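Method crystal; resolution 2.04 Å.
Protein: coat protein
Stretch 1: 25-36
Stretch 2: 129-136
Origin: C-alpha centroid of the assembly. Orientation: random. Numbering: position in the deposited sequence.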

# COMPACT_ATOMS: atom_id res chain seq x y z
N PRO A 25 11.45 -9.29 14.55
CA PRO A 25 12.81 -9.69 14.96
C PRO A 25 13.88 -9.10 14.04
O PRO A 25 13.72 -9.10 12.81
CB PRO A 25 12.76 -11.22 14.88
CG PRO A 25 11.29 -11.54 14.98
CD PRO A 25 10.66 -10.46 14.16
N ARG A 26 14.97 -8.63 14.63
CA ARG A 26 16.08 -8.03 13.88
C ARG A 26 17.25 -8.99 13.71
O ARG A 26 18.38 -8.67 14.08
CB ARG A 26 16.54 -6.76 14.61
CG ARG A 26 15.41 -5.77 14.81
CD ARG A 26 15.85 -4.50 15.53
NE ARG A 26 16.14 -4.75 16.94
CZ ARG A 26 17.34 -5.09 17.41
NH1 ARG A 26 18.36 -5.23 16.57
NH2 ARG A 26 17.51 -5.28 18.71
N ASN A 27 16.97 -10.15 13.14
CA ASN A 27 17.98 -11.18 12.93
C ASN A 27 19.02 -10.80 11.89
O ASN A 27 20.16 -11.23 11.97
CB ASN A 27 17.31 -12.48 12.49
CG ASN A 27 16.35 -13.02 13.52
OD1 ASN A 27 15.66 -14.01 13.27
ND2 ASN A 27 16.31 -12.38 14.69
N ASN A 28 18.60 -10.00 10.92
CA ASN A 28 19.47 -9.56 9.84
C ASN A 28 18.76 -8.43 9.14
O ASN A 28 17.73 -7.93 9.62
CB ASN A 28 19.71 -10.69 8.84
CG ASN A 28 20.95 -11.50 9.15
OD1 ASN A 28 22.04 -10.94 9.30
ND2 ASN A 28 20.79 -12.82 9.23
N PHE A 29 19.30 -8.01 8.00
CA PHE A 29 18.66 -6.97 7.21
C PHE A 29 17.36 -7.61 6.73
O PHE A 29 17.28 -8.83 6.54
CB PHE A 29 19.54 -6.57 6.03
CG PHE A 29 20.60 -5.54 6.37
CD1 PHE A 29 21.04 -4.63 5.40
CD2 PHE A 29 21.15 -5.47 7.65
CE1 PHE A 29 22.01 -3.67 5.70
CE2 PHE A 29 22.12 -4.51 7.96
CZ PHE A 29 22.56 -3.61 6.99
N ILE A 30 16.33 -6.79 6.51
CA ILE A 30 15.03 -7.28 6.07
C ILE A 30 14.64 -6.74 4.70
O ILE A 30 14.63 -5.53 4.49
CB ILE A 30 13.94 -6.88 7.10
CG1 ILE A 30 14.24 -7.55 8.45
CG2 ILE A 30 12.55 -7.23 6.58
CD1 ILE A 30 13.42 -6.99 9.62
N ARG A 31 14.32 -7.64 3.77
CA ARG A 31 13.91 -7.23 2.44
C ARG A 31 12.39 -7.10 2.37
O ARG A 31 11.86 -6.23 1.66
CB ARG A 31 14.41 -8.23 1.40
CG ARG A 31 15.93 -8.26 1.25
CD ARG A 31 16.33 -9.28 0.22
NE ARG A 31 15.93 -8.83 -1.11
CZ ARG A 31 16.57 -7.89 -1.80
NH1 ARG A 31 17.65 -7.31 -1.27
NH2 ARG A 31 16.14 -7.51 -2.99
N LYS A 32 11.68 -7.94 3.11
CA LYS A 32 10.23 -7.83 3.13
C LYS A 32 9.54 -8.57 4.27
O LYS A 32 10.13 -9.41 4.95
CB LYS A 32 9.64 -8.27 1.78
CG LYS A 32 9.56 -9.76 1.51
CD LYS A 32 8.73 -10.01 0.23
CE LYS A 32 8.63 -11.50 -0.13
NZ LYS A 32 7.80 -12.27 0.84
N ILE A 33 8.28 -8.21 4.48
CA ILE A 33 7.47 -8.82 5.51
C ILE A 33 6.16 -9.25 4.87
O ILE A 33 5.51 -8.47 4.17
CB ILE A 33 7.16 -7.84 6.65
CG1 ILE A 33 8.46 -7.44 7.37
CG2 ILE A 33 6.17 -8.46 7.62
CD1 ILE A 33 8.28 -6.30 8.38
N ARG A 34 5.77 -10.49 5.10
CA ARG A 34 4.53 -11.01 4.56
C ARG A 34 3.54 -11.25 5.69
O ARG A 34 3.91 -11.74 6.76
CB ARG A 34 4.77 -12.32 3.81
CG ARG A 34 3.49 -13.03 3.43
CD ARG A 34 3.77 -14.41 2.86
NE ARG A 34 4.38 -14.35 1.54
CZ ARG A 34 4.83 -15.41 0.87
NH1 ARG A 34 4.73 -16.62 1.42
NH2 ARG A 34 5.36 -15.26 -0.34
N VAL A 35 2.29 -10.87 5.44
CA VAL A 35 1.21 -11.04 6.40
C VAL A 35 0.11 -11.87 5.73
O VAL A 35 -0.32 -11.55 4.62
CB VAL A 35 0.61 -9.67 6.83
CG1 VAL A 35 -0.59 -9.89 7.74
CG2 VAL A 35 1.66 -8.81 7.54
N GLN A 36 -0.32 -12.94 6.39
CA GLN A 36 -1.40 -13.77 5.86
C GLN A 36 -2.47 -13.95 6.93
O GLN A 36 -2.19 -14.40 8.05
CB GLN A 36 -0.89 -15.14 5.43
CG GLN A 36 0.24 -15.12 4.41
CD GLN A 36 0.83 -16.49 4.16
OE1 GLN A 36 0.41 -17.22 3.26
NE2 GLN A 36 1.81 -16.87 4.98
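Stretch 2 129-136: QNIILSIL

How does stretch 2 lie on stretch 1? From Ile132 to Leu136 it is an extended strand, with phi between -93° and -125° and psi between 110° and 126°, and it runs in roughly the same direction as the strand 32-36. The two N-to-C directions differ by 27°, a signed crossing angle of -27°, and the axes come no closer than 11.0 Å. That spacing is far too wide for backbone hydrogen bonding; it is the distance of layers packed through their side chains. No direct hydrogen bond joins the two stretches, and together they bury 342 Å², most of it on alternate residues whose CA-to-CB bonds point toward the partner.

What happens where stretch 2 begins, at Gln129 and Asn130? Here the contact is polar and lies over the long side chain of Arg26. The CA-to-CB bond of Gln129 points away from stretch 1, yet its chi1 and chi2, both m, bring the amide end back, so that Gln129 OE1 sits over one face of the Arg26 guanidinium, 3.6 Å from Arg26 NH2. A position over the face is out of line with the N-H bonds, which lie in the guanidinium plane. Water 1 links the groups instead: it accepts a hydrogen bond from Asn130 N at 3.0 Å and a weak one from Arg26 NE at 3.3 Å, and donates a weak one to Gln129 OE1 at 3.4 Å. Asn130 itself has positive phi and psi (44/73), and its CA-to-CB bond points away from stretch 1.

Where does the contact turn from polar to apolar? It does so at Ile131, whose CA-to-CB bond points toward stretch 1 and which has 69 Å² covered by it, the largest share of any residue in stretch 2. With chi1 m and chi2 t, Ile131 CD1 meets two neighbours: Arg26 CG at 3.7 Å and Ile30 CD1 at 4.1 Å. The aliphatic part of the arginine thus packs on the isoleucine while its charged end stays with the water and Gln129. The next residue, Ile132, is out of reach, in keeping with the alternation of an extended chain.

How do the two strands pack from Leu133 onward? Leu133 lies in register with Ile33, their CA atoms 9.3 Å apart, but its tighter contact is with Val35: Leu133 CD2 is 3.7 Å from Val35 CG2 and 4.4 Å from Ile33 CG2. One methyl therefore touches two successive inward-facing residues of stretch 1. Ser134 is out of reach, and the CA-to-CB bond of Ile135 points toward stretch 1 again. Ile135 is paired in register with Val35, CA to CA 9.8 Å, and its Ile135 CD1 rests 4.2 Å from Val35 CG1. Val35 is thus shared by Leu133 and Ile135, one on each of its methyls. Leu136 is out of reach once more, and the strand continues beyond it.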

# COMPACT_ATOMS: atom_id res chain seq x y z
N GLN A 129 16.22 0.05 16.35
CA GLN A 129 15.51 -0.48 17.50
C GLN A 129 14.00 -0.53 17.31
O GLN A 129 13.43 0.28 16.59
CB GLN A 129 15.79 0.38 18.74
CG GLN A 129 17.25 0.44 19.16
CD GLN A 129 17.65 -0.69 20.07
OE1 GLN A 129 17.33 -1.86 19.81
NE2 GLN A 129 18.35 -0.37 21.16
N ASN A 130 13.38 -1.49 17.97
CA ASN A 130 11.93 -1.65 17.98
C ASN A 130 11.14 -1.52 16.67
O ASN A 130 10.44 -0.52 16.45
CB ASN A 130 11.36 -0.70 19.03
CG ASN A 130 12.00 -0.90 20.41
OD1 ASN A 130 12.32 0.06 21.11
ND2 ASN A 130 12.17 -2.17 20.79
N ILE A 131 11.26 -2.52 15.81
CA ILE A 131 10.51 -2.52 14.56
C ILE A 131 9.15 -3.10 14.93
O ILE A 131 9.06 -4.24 15.40
CB ILE A 131 11.16 -3.43 13.50
CG1 ILE A 131 12.61 -3.01 13.26
CG2 ILE A 131 10.36 -3.35 12.20
CD1 ILE A 131 13.38 -3.94 12.31
N ILE A 132 8.09 -2.32 14.73
CA ILE A 132 6.75 -2.78 15.08
C ILE A 132 5.75 -2.71 13.93
O ILE A 132 5.58 -1.67 13.31
CB ILE A 132 6.16 -1.94 16.25
CG1 ILE A 132 7.02 -2.12 17.50
CG2 ILE A 132 4.72 -2.36 16.53
CD1 ILE A 132 6.67 -1.15 18.61
N LEU A 133 5.09 -3.84 13.66
CA LEU A 133 4.06 -3.90 12.64
C LEU A 133 2.73 -3.89 13.39
O LEU A 133 2.39 -4.85 14.07
CB LEU A 133 4.16 -5.17 11.80
CG LEU A 133 2.95 -5.43 10.89
CD1 LEU A 133 2.83 -4.33 9.83
CD2 LEU A 133 3.10 -6.78 10.22
N SER A 134 1.99 -2.80 13.29
CA SER A 134 0.71 -2.71 13.98
C SER A 134 -0.44 -3.00 13.02
O SER A 134 -0.57 -2.39 11.97
CB SER A 134 0.55 -1.32 14.59
OG SER A 134 1.63 -1.03 15.46
N ILE A 135 -1.27 -3.97 13.39
CA ILE A 135 -2.42 -4.30 12.56
C ILE A 135 -3.68 -3.94 13.30
O ILE A 135 -4.00 -4.55 14.33
CB ILE A 135 -2.48 -5.81 12.22
CG1 ILE A 135 -1.18 -6.26 11.57
CG2 ILE A 135 -3.65 -6.09 11.25
CD1 ILE A 135 -1.11 -7.76 11.34
N LEU A 136 -4.38 -2.92 12.81
CA LEU A 136 -5.66 -2.53 13.40
C LEU A 136 -6.69 -3.30 12.57
O LEU A 136 -6.87 -3.03 11.38
CB LEU A 136 -5.90 -1.03 13.27
CG LEU A 136 -7.31 -0.55 13.69
CD1 LEU A 136 -7.63 -0.93 15.15
CD2 LEU A 136 -7.39 0.94 13.48
O HOH W 1 14.49 -3.67 19.62